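Local atomic coordinates of uncharacterized protein (Aeropyrum pernix, PDB entry 3P1Z), a protein that is uncharacterised but probably acts as a subunit of a tRNA-splicing endonuclease, the enzyme that cuts introns out of precursor tRNA. Residues 11-16 with 30-35; 20-25 with 77-82; 53-58 with 91-96; 67-72 with 85-90; 139-142 with 146-149. All coordinates share one frame; numbering follows the deposited sequence.

Contact 1 of 5, residues 11-16 with 30-35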
# COMPACT_ATOMS: atom_id res chain seq x y z
N CYS A 11 9.43 -11.07 -44.69
CA CYS A 11 10.29 -10.04 -44.10
C CYS A 11 10.32 -8.86 -45.06
O CYS A 11 10.25 -9.04 -46.27
CB CYS A 11 11.70 -10.58 -43.92
SG CYS A 11 11.78 -12.38 -43.83
N LYS A 12 10.42 -7.64 -44.52
CA LYS A 12 10.63 -6.46 -45.36
C LYS A 12 12.10 -6.05 -45.31
O LYS A 12 12.44 -4.93 -45.69
CB LYS A 12 9.73 -5.29 -44.94
CG LYS A 12 8.29 -5.38 -45.39
CD LYS A 12 7.49 -4.28 -44.73
CE LYS A 12 5.99 -4.54 -44.75
NZ LYS A 12 5.27 -3.77 -43.68
N ALA A 13 12.95 -6.97 -44.86
CA ALA A 13 14.40 -6.76 -44.76
C ALA A 13 15.08 -7.82 -43.87
O ALA A 13 14.44 -8.41 -43.00
CB ALA A 13 14.71 -5.37 -44.24
N ALA A 14 16.37 -8.04 -44.09
CA ALA A 14 17.09 -9.11 -43.39
C ALA A 14 18.43 -8.64 -42.83
O ALA A 14 19.19 -7.95 -43.51
CB ALA A 14 17.29 -10.31 -44.31
N ALA A 15 18.72 -9.03 -41.59
CA ALA A 15 19.83 -8.44 -40.83
C ALA A 15 20.64 -9.45 -40.02
O ALA A 15 20.11 -10.44 -39.54
CB ALA A 15 19.31 -7.33 -39.91
N ARG A 16 21.93 -9.18 -39.88
CA ARG A 16 22.82 -10.05 -39.13
C ARG A 16 23.21 -9.40 -37.82
O ARG A 16 23.22 -8.18 -37.70
CB ARG A 16 24.10 -10.31 -39.92
CG ARG A 16 25.08 -9.17 -39.80
CD ARG A 16 26.49 -9.61 -40.14
NE ARG A 16 27.36 -8.45 -40.30
CZ ARG A 16 27.55 -7.82 -41.46
NH1 ARG A 16 26.94 -8.24 -42.56
NH2 ARG A 16 28.36 -6.76 -41.51
N GLY A 30 11.39 -1.36 -50.15
CA GLY A 30 12.17 -0.14 -50.13
C GLY A 30 11.58 0.88 -49.18
O GLY A 30 12.31 1.46 -48.38
N SER A 31 10.27 1.10 -49.27
CA SER A 31 9.63 2.14 -48.48
C SER A 31 9.90 1.92 -46.99
O SER A 31 10.04 2.87 -46.22
CB SER A 31 8.12 2.18 -48.74
OG SER A 31 7.53 0.90 -48.54
N TYR A 32 9.96 0.65 -46.62
CA TYR A 32 10.18 0.25 -45.24
C TYR A 32 11.56 0.71 -44.76
O TYR A 32 11.68 1.39 -43.75
CB TYR A 32 10.02 -1.27 -45.12
CG TYR A 32 10.43 -1.90 -43.81
CD1 TYR A 32 9.56 -1.92 -42.72
CD2 TYR A 32 11.67 -2.51 -43.67
CE1 TYR A 32 9.93 -2.52 -41.52
CE2 TYR A 32 12.05 -3.11 -42.49
CZ TYR A 32 11.18 -3.11 -41.42
OH TYR A 32 11.56 -3.71 -40.24
N CYS A 33 12.59 0.35 -45.51
CA CYS A 33 13.93 0.85 -45.22
C CYS A 33 14.02 2.37 -45.28
O CYS A 33 14.52 3.01 -44.35
CB CYS A 33 14.97 0.23 -46.15
SG CYS A 33 15.59 -1.31 -45.51
N ARG A 34 13.54 2.96 -46.37
CA ARG A 34 13.50 4.41 -46.48
C ARG A 34 12.84 5.03 -45.26
O ARG A 34 13.28 6.08 -44.79
CB ARG A 34 12.77 4.84 -47.76
CG ARG A 34 13.65 4.81 -49.02
CD ARG A 34 13.02 5.59 -50.17
NE ARG A 34 11.70 5.09 -50.50
CZ ARG A 34 11.49 3.93 -51.13
NH1 ARG A 34 12.52 3.17 -51.49
NH2 ARG A 34 10.25 3.54 -51.39
N ASN A 35 11.79 4.38 -44.75
CA ASN A 35 11.14 4.83 -43.52
C ASN A 35 12.14 4.80 -42.37
O ASN A 35 12.34 5.80 -41.67
CB ASN A 35 9.93 3.97 -43.17
CG ASN A 35 9.03 4.60 -42.10
OD1 ASN A 35 8.75 5.80 -42.15
ND2 ASN A 35 8.58 3.80 -41.15

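Contact 2 of 5, residues 20-25 with 77-82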
# COMPACT_ATOMS: atom_id res chain seq x y z
N GLU A 20 28.80 -5.66 -31.94
CA GLU A 20 28.02 -4.55 -31.41
C GLU A 20 27.16 -3.95 -32.51
O GLU A 20 27.58 -3.05 -33.24
CB GLU A 20 28.88 -3.45 -30.79
CG GLU A 20 28.30 -2.85 -29.49
CD GLU A 20 26.87 -2.29 -29.60
OE1 GLU A 20 26.16 -2.29 -28.56
OE2 GLU A 20 26.45 -1.86 -30.71
N GLY A 21 25.95 -4.48 -32.62
CA GLY A 21 24.98 -3.89 -33.50
C GLY A 21 24.34 -4.86 -34.46
O GLY A 21 24.85 -5.95 -34.75
N VAL A 22 23.17 -4.43 -34.92
CA VAL A 22 22.43 -5.11 -35.95
C VAL A 22 22.76 -4.41 -37.24
O VAL A 22 22.81 -3.18 -37.30
CB VAL A 22 20.91 -5.04 -35.70
CG1 VAL A 22 20.15 -5.50 -36.93
CG2 VAL A 22 20.55 -5.87 -34.48
N PHE A 23 23.02 -5.22 -38.26
CA PHE A 23 23.30 -4.69 -39.58
C PHE A 23 22.34 -5.24 -40.62
O PHE A 23 22.22 -6.46 -40.81
CB PHE A 23 24.76 -4.94 -40.00
CG PHE A 23 25.01 -4.58 -41.42
CD1 PHE A 23 24.48 -3.41 -41.92
CD2 PHE A 23 25.75 -5.39 -42.27
CE1 PHE A 23 24.66 -3.04 -43.24
CE2 PHE A 23 25.93 -5.03 -43.61
CZ PHE A 23 25.37 -3.87 -44.09
N VAL A 24 21.66 -4.33 -41.30
CA VAL A 24 20.77 -4.71 -42.38
C VAL A 24 21.55 -5.08 -43.64
O VAL A 24 22.36 -4.30 -44.14
CB VAL A 24 19.73 -3.61 -42.66
CG1 VAL A 24 18.81 -4.01 -43.81
CG2 VAL A 24 18.92 -3.33 -41.40
N GLU A 25 21.31 -6.28 -44.15
CA GLU A 25 21.99 -6.74 -45.35
C GLU A 25 21.10 -6.72 -46.61
O GLU A 25 21.60 -6.54 -47.71
CB GLU A 25 22.61 -8.12 -45.11
CG GLU A 25 23.59 -8.13 -43.93
CD GLU A 25 24.02 -9.54 -43.50
OE1 GLU A 25 23.15 -10.33 -43.07
OE2 GLU A 25 25.23 -9.85 -43.56
N ALA A 77 19.10 -10.41 -26.01
CA ALA A 77 20.13 -11.09 -25.24
C ALA A 77 21.48 -10.69 -25.81
O ALA A 77 22.36 -10.22 -25.09
CB ALA A 77 19.94 -12.60 -25.30
N GLY A 78 21.62 -10.85 -27.12
CA GLY A 78 22.91 -10.75 -27.78
C GLY A 78 23.65 -9.48 -27.43
O GLY A 78 24.82 -9.52 -27.04
N LEU A 79 22.94 -8.35 -27.57
CA LEU A 79 23.53 -7.03 -27.42
C LEU A 79 23.53 -6.57 -25.97
O LEU A 79 24.03 -5.49 -25.65
CB LEU A 79 22.78 -6.02 -28.31
CG LEU A 79 22.84 -6.32 -29.82
CD1 LEU A 79 22.04 -5.33 -30.64
CD2 LEU A 79 24.28 -6.35 -30.30
N GLY A 80 22.99 -7.40 -25.09
CA GLY A 80 22.92 -7.06 -23.67
C GLY A 80 21.88 -6.01 -23.34
O GLY A 80 22.10 -5.18 -22.47
N LEU A 81 20.74 -6.04 -24.02
CA LEU A 81 19.65 -5.12 -23.71
C LEU A 81 18.87 -5.53 -22.46
O LEU A 81 19.18 -6.54 -21.83
CB LEU A 81 18.69 -4.99 -24.89
CG LEU A 81 19.39 -4.50 -26.15
CD1 LEU A 81 18.41 -4.19 -27.28
CD2 LEU A 81 20.23 -3.28 -25.80
N SER A 82 17.88 -4.72 -22.09
CA SER A 82 17.00 -5.02 -20.96
C SER A 82 15.59 -5.34 -21.42
O SER A 82 14.91 -4.49 -22.02
CB SER A 82 16.94 -3.86 -19.97
OG SER A 82 15.71 -3.88 -19.26

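Contact 3 of 5, residues 53-58 with 91-96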
# COMPACT_ATOMS: atom_id res chain seq x y z
N ALA A 53 15.33 -5.04 -32.31
CA ALA A 53 14.56 -6.01 -31.56
C ALA A 53 13.09 -5.80 -31.88
O ALA A 53 12.33 -6.76 -31.99
CB ALA A 53 14.81 -5.86 -30.07
N TYR A 54 12.69 -4.53 -32.05
CA TYR A 54 11.28 -4.22 -32.30
C TYR A 54 10.83 -4.78 -33.62
O TYR A 54 9.91 -5.59 -33.68
CB TYR A 54 11.02 -2.72 -32.32
CG TYR A 54 9.60 -2.39 -32.73
CD1 TYR A 54 8.53 -3.13 -32.25
CD2 TYR A 54 9.32 -1.33 -33.59
CE1 TYR A 54 7.24 -2.83 -32.62
CE2 TYR A 54 8.03 -1.02 -33.96
CZ TYR A 54 6.99 -1.77 -33.46
OH TYR A 54 5.69 -1.48 -33.82
N GLN A 55 11.48 -4.33 -34.69
CA GLN A 55 11.07 -4.71 -36.03
C GLN A 55 11.14 -6.24 -36.19
O GLN A 55 10.39 -6.82 -36.97
CB GLN A 55 11.87 -3.93 -37.09
CG GLN A 55 11.61 -2.41 -37.08
CD GLN A 55 10.33 -1.99 -37.81
OE1 GLN A 55 9.52 -2.84 -38.20
NE2 GLN A 55 10.14 -0.70 -38.00
N ALA A 56 12.00 -6.90 -35.42
CA ALA A 56 11.94 -8.35 -35.31
C ALA A 56 10.55 -8.80 -34.82
O ALA A 56 9.85 -9.53 -35.52
CB ALA A 56 13.04 -8.87 -34.38
N SER A 57 10.15 -8.32 -33.64
CA SER A 57 8.88 -8.70 -33.00
C SER A 57 7.59 -8.35 -33.75
O SER A 57 6.49 -8.71 -33.32
CB SER A 57 8.82 -8.11 -31.58
OG SER A 57 8.32 -6.78 -31.57
N ARG A 58 7.71 -7.61 -34.85
CA ARG A 58 6.57 -7.39 -35.73
C ARG A 58 6.64 -8.39 -36.87
O ARG A 58 5.69 -8.57 -37.63
CB ARG A 58 6.54 -5.95 -36.26
CG ARG A 58 5.95 -4.92 -35.30
CD ARG A 58 6.16 -3.50 -35.80
NE ARG A 58 5.05 -3.01 -36.61
CZ ARG A 58 5.12 -2.76 -37.92
NH1 ARG A 58 6.26 -2.95 -38.57
NH2 ARG A 58 4.05 -2.31 -38.57
N ASP A 91 5.93 -1.05 -26.85
CA ASP A 91 4.67 -0.41 -26.51
C ASP A 91 4.67 0.99 -27.09
O ASP A 91 3.74 1.38 -27.80
CB ASP A 91 4.53 -0.33 -24.98
CG ASP A 91 3.09 -0.08 -24.53
OD1 ASP A 91 2.25 -0.99 -24.63
OD2 ASP A 91 2.81 1.04 -24.05
N LEU A 92 5.74 1.74 -26.82
CA LEU A 92 5.85 3.10 -27.32
C LEU A 92 5.92 3.18 -28.84
O LEU A 92 5.33 4.08 -29.45
CB LEU A 92 7.02 3.83 -26.66
CG LEU A 92 6.87 4.19 -25.16
CD1 LEU A 92 8.18 4.76 -24.60
CD2 LEU A 92 5.68 5.14 -24.89
N ARG A 93 6.65 2.26 -29.46
CA ARG A 93 6.65 2.20 -30.92
C ARG A 93 5.24 1.90 -31.41
O ARG A 93 4.73 2.58 -32.29
CB ARG A 93 7.64 1.15 -31.43
CG ARG A 93 9.11 1.45 -31.12
CD ARG A 93 9.67 2.64 -31.90
NE ARG A 93 9.93 2.35 -33.31
CZ ARG A 93 9.28 2.91 -34.33
NH1 ARG A 93 8.32 3.81 -34.12
NH2 ARG A 93 9.60 2.58 -35.57
N ARG A 94 4.60 0.89 -30.82
CA ARG A 94 3.26 0.54 -31.26
C ARG A 94 2.26 1.70 -31.17
O ARG A 94 1.34 1.79 -31.98
CB ARG A 94 2.73 -0.69 -30.50
CG ARG A 94 3.69 -1.89 -30.49
CD ARG A 94 2.96 -3.19 -30.19
NE ARG A 94 3.84 -4.23 -29.64
CZ ARG A 94 3.42 -5.44 -29.24
NH1 ARG A 94 2.13 -5.77 -29.33
NH2 ARG A 94 4.30 -6.32 -28.76
N LYS A 95 2.46 2.59 -30.19
CA LYS A 95 1.56 3.73 -29.95
C LYS A 95 1.78 4.89 -30.93
O LYS A 95 0.95 5.81 -31.01
CB LYS A 95 1.67 4.23 -28.50
CG LYS A 95 1.15 3.26 -27.41
CD LYS A 95 1.09 3.93 -26.02
CE LYS A 95 1.02 2.93 -24.86
NZ LYS A 95 -0.06 1.90 -24.93
N GLY A 96 2.89 4.87 -31.66
CA GLY A 96 3.17 5.88 -32.66
C GLY A 96 4.29 6.82 -32.26
O GLY A 96 4.44 7.92 -32.79

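Contact 4 of 5, residues 67-72 with 85-90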
# COMPACT_ATOMS: atom_id res chain seq x y z
N ARG A 67 13.22 -15.63 -37.15
CA ARG A 67 12.15 -14.65 -37.28
C ARG A 67 11.52 -14.24 -35.95
O ARG A 67 11.77 -14.85 -34.91
CB ARG A 67 11.06 -15.14 -38.22
CG ARG A 67 11.50 -15.38 -39.63
CD ARG A 67 10.33 -15.16 -40.57
NE ARG A 67 10.65 -15.52 -41.95
CZ ARG A 67 9.82 -15.41 -42.98
NH1 ARG A 67 8.58 -14.94 -42.79
NH2 ARG A 67 10.22 -15.78 -44.19
N GLY A 68 10.70 -13.19 -36.02
CA GLY A 68 9.87 -12.77 -34.91
C GLY A 68 10.56 -12.73 -33.56
O GLY A 68 11.74 -12.42 -33.45
N TRP A 69 9.79 -13.05 -32.52
CA TRP A 69 10.24 -12.91 -31.14
C TRP A 69 11.48 -13.73 -30.82
O TRP A 69 12.24 -13.38 -29.92
CB TRP A 69 9.09 -13.21 -30.17
CG TRP A 69 8.19 -12.04 -30.02
CD1 TRP A 69 7.11 -11.72 -30.79
CD2 TRP A 69 8.31 -11.01 -29.05
NE1 TRP A 69 6.54 -10.56 -30.35
CE2 TRP A 69 7.26 -10.10 -29.28
CE3 TRP A 69 9.20 -10.77 -28.00
CZ2 TRP A 69 7.07 -8.96 -28.49
CZ3 TRP A 69 9.01 -9.65 -27.23
CH2 TRP A 69 7.96 -8.76 -27.47
N ALA A 70 11.68 -14.82 -31.54
CA ALA A 70 12.90 -15.59 -31.40
C ALA A 70 14.07 -14.75 -31.91
O ALA A 70 15.21 -14.92 -31.47
CB ALA A 70 12.80 -16.89 -32.17
N ALA A 71 13.79 -13.83 -32.83
CA ALA A 71 14.81 -12.91 -33.33
C ALA A 71 14.96 -11.73 -32.38
O ALA A 71 16.07 -11.22 -32.17
CB ALA A 71 14.47 -12.43 -34.74
N ALA A 72 13.85 -11.30 -31.81
CA ALA A 72 13.85 -10.21 -30.84
C ALA A 72 14.72 -10.60 -29.65
O ALA A 72 15.64 -9.88 -29.26
CB ALA A 72 12.43 -9.88 -30.39
N THR A 85 12.88 -2.56 -20.70
CA THR A 85 13.08 -1.36 -21.53
C THR A 85 12.54 -1.59 -22.94
O THR A 85 11.87 -0.74 -23.51
CB THR A 85 14.57 -0.99 -21.70
OG1 THR A 85 15.28 -1.17 -20.47
CG2 THR A 85 14.72 0.44 -22.16
N ALA A 86 12.90 -2.76 -23.48
CA ALA A 86 12.51 -3.20 -24.83
C ALA A 86 11.00 -3.27 -24.97
O ALA A 86 10.44 -2.94 -26.01
CB ALA A 86 13.12 -4.55 -25.11
N LEU A 87 10.36 -3.76 -23.91
CA LEU A 87 8.91 -3.86 -23.87
C LEU A 87 8.30 -2.47 -23.89
O LEU A 87 7.41 -2.20 -24.71
CB LEU A 87 8.45 -4.67 -22.65
CG LEU A 87 8.77 -6.17 -22.71
CD1 LEU A 87 8.43 -6.92 -21.41
CD2 LEU A 87 8.07 -6.80 -23.91
N VAL A 88 8.78 -1.57 -23.02
CA VAL A 88 8.24 -0.21 -22.93
C VAL A 88 8.47 0.52 -24.22
O VAL A 88 7.73 1.43 -24.58
CB VAL A 88 8.93 0.63 -21.83
CG1 VAL A 88 8.31 2.01 -21.78
CG2 VAL A 88 8.83 -0.06 -20.49
N TYR A 89 9.54 0.11 -24.89
CA TYR A 89 9.91 0.63 -26.19
C TYR A 89 8.88 0.16 -27.19
O TYR A 89 8.25 0.97 -27.87
CB TYR A 89 11.28 0.09 -26.57
CG TYR A 89 11.85 0.68 -27.82
CD1 TYR A 89 12.86 1.63 -27.76
CD2 TYR A 89 11.40 0.28 -29.07
CE1 TYR A 89 13.41 2.16 -28.91
CE2 TYR A 89 11.94 0.81 -30.23
CZ TYR A 89 12.94 1.76 -30.13
OH TYR A 89 13.50 2.31 -31.26
N PHE A 90 8.71 -1.16 -27.29
CA PHE A 90 7.77 -1.72 -28.24
C PHE A 90 6.43 -1.04 -28.09
O PHE A 90 5.86 -0.55 -29.06
CB PHE A 90 7.59 -3.22 -28.04
CG PHE A 90 8.82 -4.03 -28.28
CD1 PHE A 90 9.93 -3.47 -28.88
CD2 PHE A 90 8.86 -5.37 -27.94
CE1 PHE A 90 11.07 -4.22 -29.09
CE2 PHE A 90 9.99 -6.13 -28.17
CZ PHE A 90 11.10 -5.55 -28.75

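Contact 5 of 5, residues 139-142 with 146-149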
# COMPACT_ATOMS: atom_id res chain seq x y z
N GLY A 139 16.26 16.11 -12.30
CA GLY A 139 17.09 15.93 -13.47
C GLY A 139 16.27 16.17 -14.71
O GLY A 139 16.38 17.22 -15.34
N ALA A 140 15.41 15.21 -15.02
CA ALA A 140 14.48 15.31 -16.14
C ALA A 140 13.92 16.71 -16.35
O ALA A 140 13.99 17.26 -17.45
CB ALA A 140 13.36 14.31 -15.98
N SER A 141 13.33 17.30 -15.32
CA SER A 141 12.69 18.58 -15.54
C SER A 141 13.72 19.62 -16.01
O SER A 141 13.48 20.37 -16.95
CB SER A 141 11.84 19.01 -14.34
OG SER A 141 10.71 18.15 -14.21
N MET A 142 14.90 19.62 -15.40
CA MET A 142 15.92 20.59 -15.78
C MET A 142 16.29 20.64 -17.30
O MET A 142 16.61 21.70 -17.83
CB MET A 142 17.14 20.45 -14.87
CG MET A 142 16.94 21.18 -13.55
SD MET A 142 17.17 22.97 -13.75
CE MET A 142 18.80 22.98 -14.52
N SER A 146 9.42 16.10 -19.81
CA SER A 146 8.37 15.79 -18.86
C SER A 146 8.67 14.45 -18.24
O SER A 146 8.80 13.46 -18.96
CB SER A 146 7.02 15.73 -19.56
OG SER A 146 6.88 16.81 -20.46
N PRO A 147 8.76 14.39 -16.91
CA PRO A 147 9.23 13.19 -16.23
C PRO A 147 8.22 12.03 -16.30
O PRO A 147 7.18 12.08 -15.66
CB PRO A 147 9.40 13.65 -14.77
CG PRO A 147 9.01 15.11 -14.74
CD PRO A 147 8.19 15.35 -15.96
N ILE A 148 8.53 10.99 -17.07
CA ILE A 148 7.61 9.86 -17.13
C ILE A 148 8.19 8.65 -16.42
O ILE A 148 9.40 8.44 -16.42
CB ILE A 148 7.17 9.55 -18.57
CG1 ILE A 148 6.48 10.79 -19.18
CG2 ILE A 148 6.24 8.34 -18.62
CD1 ILE A 148 5.19 11.17 -18.49
N VAL A 149 7.32 7.87 -15.80
CA VAL A 149 7.72 6.63 -15.15
C VAL A 149 6.90 5.47 -15.71
O VAL A 149 5.67 5.50 -15.76
CB VAL A 149 7.63 6.73 -13.60
CG1 VAL A 149 6.37 6.05 -13.08
CG2 VAL A 149 8.85 6.14 -12.95

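Contact 1 of 5, residues 11-16 with 30-35
Lys-12 lies over the ring of Tyr-32 with the aliphatic part of its chain, which illustrates how a lysine can serve as an apolar residue close to its backbone. Its CB stands above one face, 3.8 Å from the centroid of the Tyr-32 ring and 20° off the normal, a CH-pi contact displaced toward the rim. The chain then runs on extended, so that CD of Lys-12 meets the ring a second time, 3.7 Å from CD1 of Tyr-32, while the ammonium end leads away from the helix. The carbonyl O of Lys-12 also lies beside CD2 of Tyr-32. Ala-13 continues the apolar patch: its CB is 3.9 Å from CE2 of Tyr-32 and 4.3 Å from SG of Cys-33.

What positions these groups lies one shell further out. With CG anti to the backbone N (chi1 170°), Tyr-32 carries its ring off helix 30-38 toward residues 12 and 13, and its hydroxyl reaches on to a weak hydrogen bond with Gln-55. Asp-29 bonds the backbone N of Tyr-32 and the hydroxyl of Ser-31 at the first turn of this helix. Two disulfides brace the surroundings, Cys-33 to Cys-27 and Cys-11 to Cys-62. The contact thus packs the start of helix 30-38 against the approach to edge strand 14-18, within the SEN2-like N-terminal region.

No hydrogen bond joins the two segments. Their direct cohesion is mainly dispersion and CH-pi attraction, and the covalent and polar fastening is supplied by neighbouring residues.

Contact 2 of 5, residues 20-25 with 77-82
Leu-79 is the one residue of 77-82 that meets Gly-21 and Val-22, and following it outward shows how a single leucine can join a helix end to a strand. Its CB and CG stay behind the contact; the two methyls do the touching. CG sits anti to the carbonyl carbon (chi1 -62°), which directs the fork at the start of strand 21-26. CD2 takes the backbone branch, 3.4 Å from the N of Gly-21 and 4.1 Å from its CA, with CA of Glu-20 at 4.3 Å. CD1 takes the side-chain branch and approaches CG2 of Val-22 to 4.2 Å, the two side chains crossing at about a right angle.

Just beyond Leu-79, Gly-80 has positive phi and closes helix 68-79 in a Schellman motif, its N bonded to the O of Ala-77 at 2.9 Å. The chain then turns toward Ser-82, the N-cap of helix 83-95. Leu-17 and Pro-49 also touch Leu-79, so the leucine sits where the N-terminal antiparallel sheet and helices 49-57 and 68-79 converge. With no hydrogen bond between the segments, the join is one of van der Waals packing, a branched tip laid against a main chain and a valine.

Contact 3 of 5, residues 53-58 with 91-96
Tyr-54 and Arg-93 make the main packing contact here, between helices whose local axes approach to 11.0 Å at a crossing angle of -66°. CB of Arg-93 rides over one face of the Tyr-54 ring, 3.7 Å from its centroid and 25° off the normal, a CH-pi contact. Because the arginine bends at chi2 and chi3, it folds back along the ring: its CG and NE each lie 3.7 Å from CD2 of Tyr-54. CG of Arg-94 adds a looser touch, 3.9 Å from OH of Tyr-54.

Flat groups meet without stacking. CE2 of Tyr-54 is above one face of the Arg-93 guanidinium, yet ring and guanidinium planes are 68° apart.

Polar bonds stay within each helix or lead outward. OG of Ser-57 donates to O of Tyr-54 at 2.9 Å, in the carbonyl plane on a lone pair. The Arg-93 guanidinium finds its strongest partner in Glu-51, a salt bridge, and also bonds the backbone O of Arg-97.

This is where helix 49-57 of the SEN2-like region packs on helix 83-95 of the catalytic-type region. Arg-93 thus divides its chain: CB and CG, with NE beyond them, lie along the tyrosine ring, while Glu-51 would balance the charge at the end.

Contact 4 of 5, residues 67-72 with 85-90
Leu-87 is the first residue of 85-90 to reach Trp-69: its CD2 comes to the rim of the indole, near the ring plane, 4.1 Å from CH2 of Trp-69. One residue on, Val-88 turns to the other side of the helix and packs on Leu-108, Ala-150 and Val-152 of the C-terminal mixed sheet. Tyr-89 points elsewhere again and hydrogen-bonds Glu-51 through its hydroxyl. Helix 83-95 is therefore shared. One side serves the catalytic-type sheet, another the helices of the SEN2-like region, and the aromatic contact belongs to the latter, where helix 68-79 packs beside helix 49-57.

Phe-90 then brings the closer partner. CH2 of Trp-69 lies at the edge of the phenyl ring, 3.4 Å from CE2 and 3.5 Å from CD2 of Phe-90; the centroids are 5.4 Å apart and the planes stand at 77°. CG of Phe-90 is anti to its carbonyl carbon (chi1 -64°), which lays the ring back over its own helix, with C of Ala-86 3.9 Å above the centre of one face. Ser-57 of helix 49-57 touches both aromatic residues, and a polar side chain of a neighbouring subunit packs on Trp-69.

Contact 5 of 5, residues 139-142 with 146-149
The last turn of helix 130-142 and the first residues of strand 146-152 face each other across a three-residue connection, with CA of Ala-140 and CA of Pro-147 5.7 Å apart and CA of Ser-141 and CA of Ser-146 6.1 Å apart. Such a tight return is a worked example of how a helix is delivered back onto its own sheet.

Pro-147 is the residue that receives the helix. CB of Ala-140 points at the strand and meets CB of Pro-147 at 4.2 Å, a plain methyl-to-pyrrolidine contact. Ser-141 arrives alongside: its OG lies 3.5 Å from CG and 4.2 Å from CD of the same proline. OG of Ser-141 sits beside its backbone N (chi1 -68°), from where it also makes a weak hydrogen bond back to O of Ser-137, one turn earlier. Trp-136 and Ser-137 extend the helix surface that packs on the proline.

CB of Ile-148 leaves its CA away from the helix, and the side chain packs on an aromatic side chain of a neighbouring subunit. Strand 146-152 runs parallel to strand 115-123 and antiparallel to strand 158-166, so residues 115-152 form a beta-alpha-beta crossover within the region assigned to the catalytic-type endonuclease fold. The carbonyl of Pro-147 bonds the backbone of Ala-163.

Proline offers only carbon to the helix, so Ser-141 OG lies against its ring without a hydrogen bond between the segments, beside the apolar Ala-140 contact. The serine hydroxyl turns to its own helix for a weak bond, and the strand's backbone bonds run to its sheet neighbours.

Overall arrangement
Contacts 3 and 4 form the hub of the five: their centres are about 7 Å apart, both use helix 83-95, and contact 4 is nested within the loop closed by contact 3. The centre of contact 2 lies about 11 Å from that of contact 4, both using helix 68-79. Contact 1 joins the hub by the Tyr-32 OH to Gln-55 OE1 approach of 3.0 Å, and joins contact 2 by the salt bridge between Arg-16 NH1 and Glu-25 OE2 at 2.6 Å. Contact 5, in the C-terminal region, touches none of the others; its nearest atoms are about 7 Å from those of contacts 3 and 4. The hub therefore bridges the two family regions; these contacts do not locate any active site.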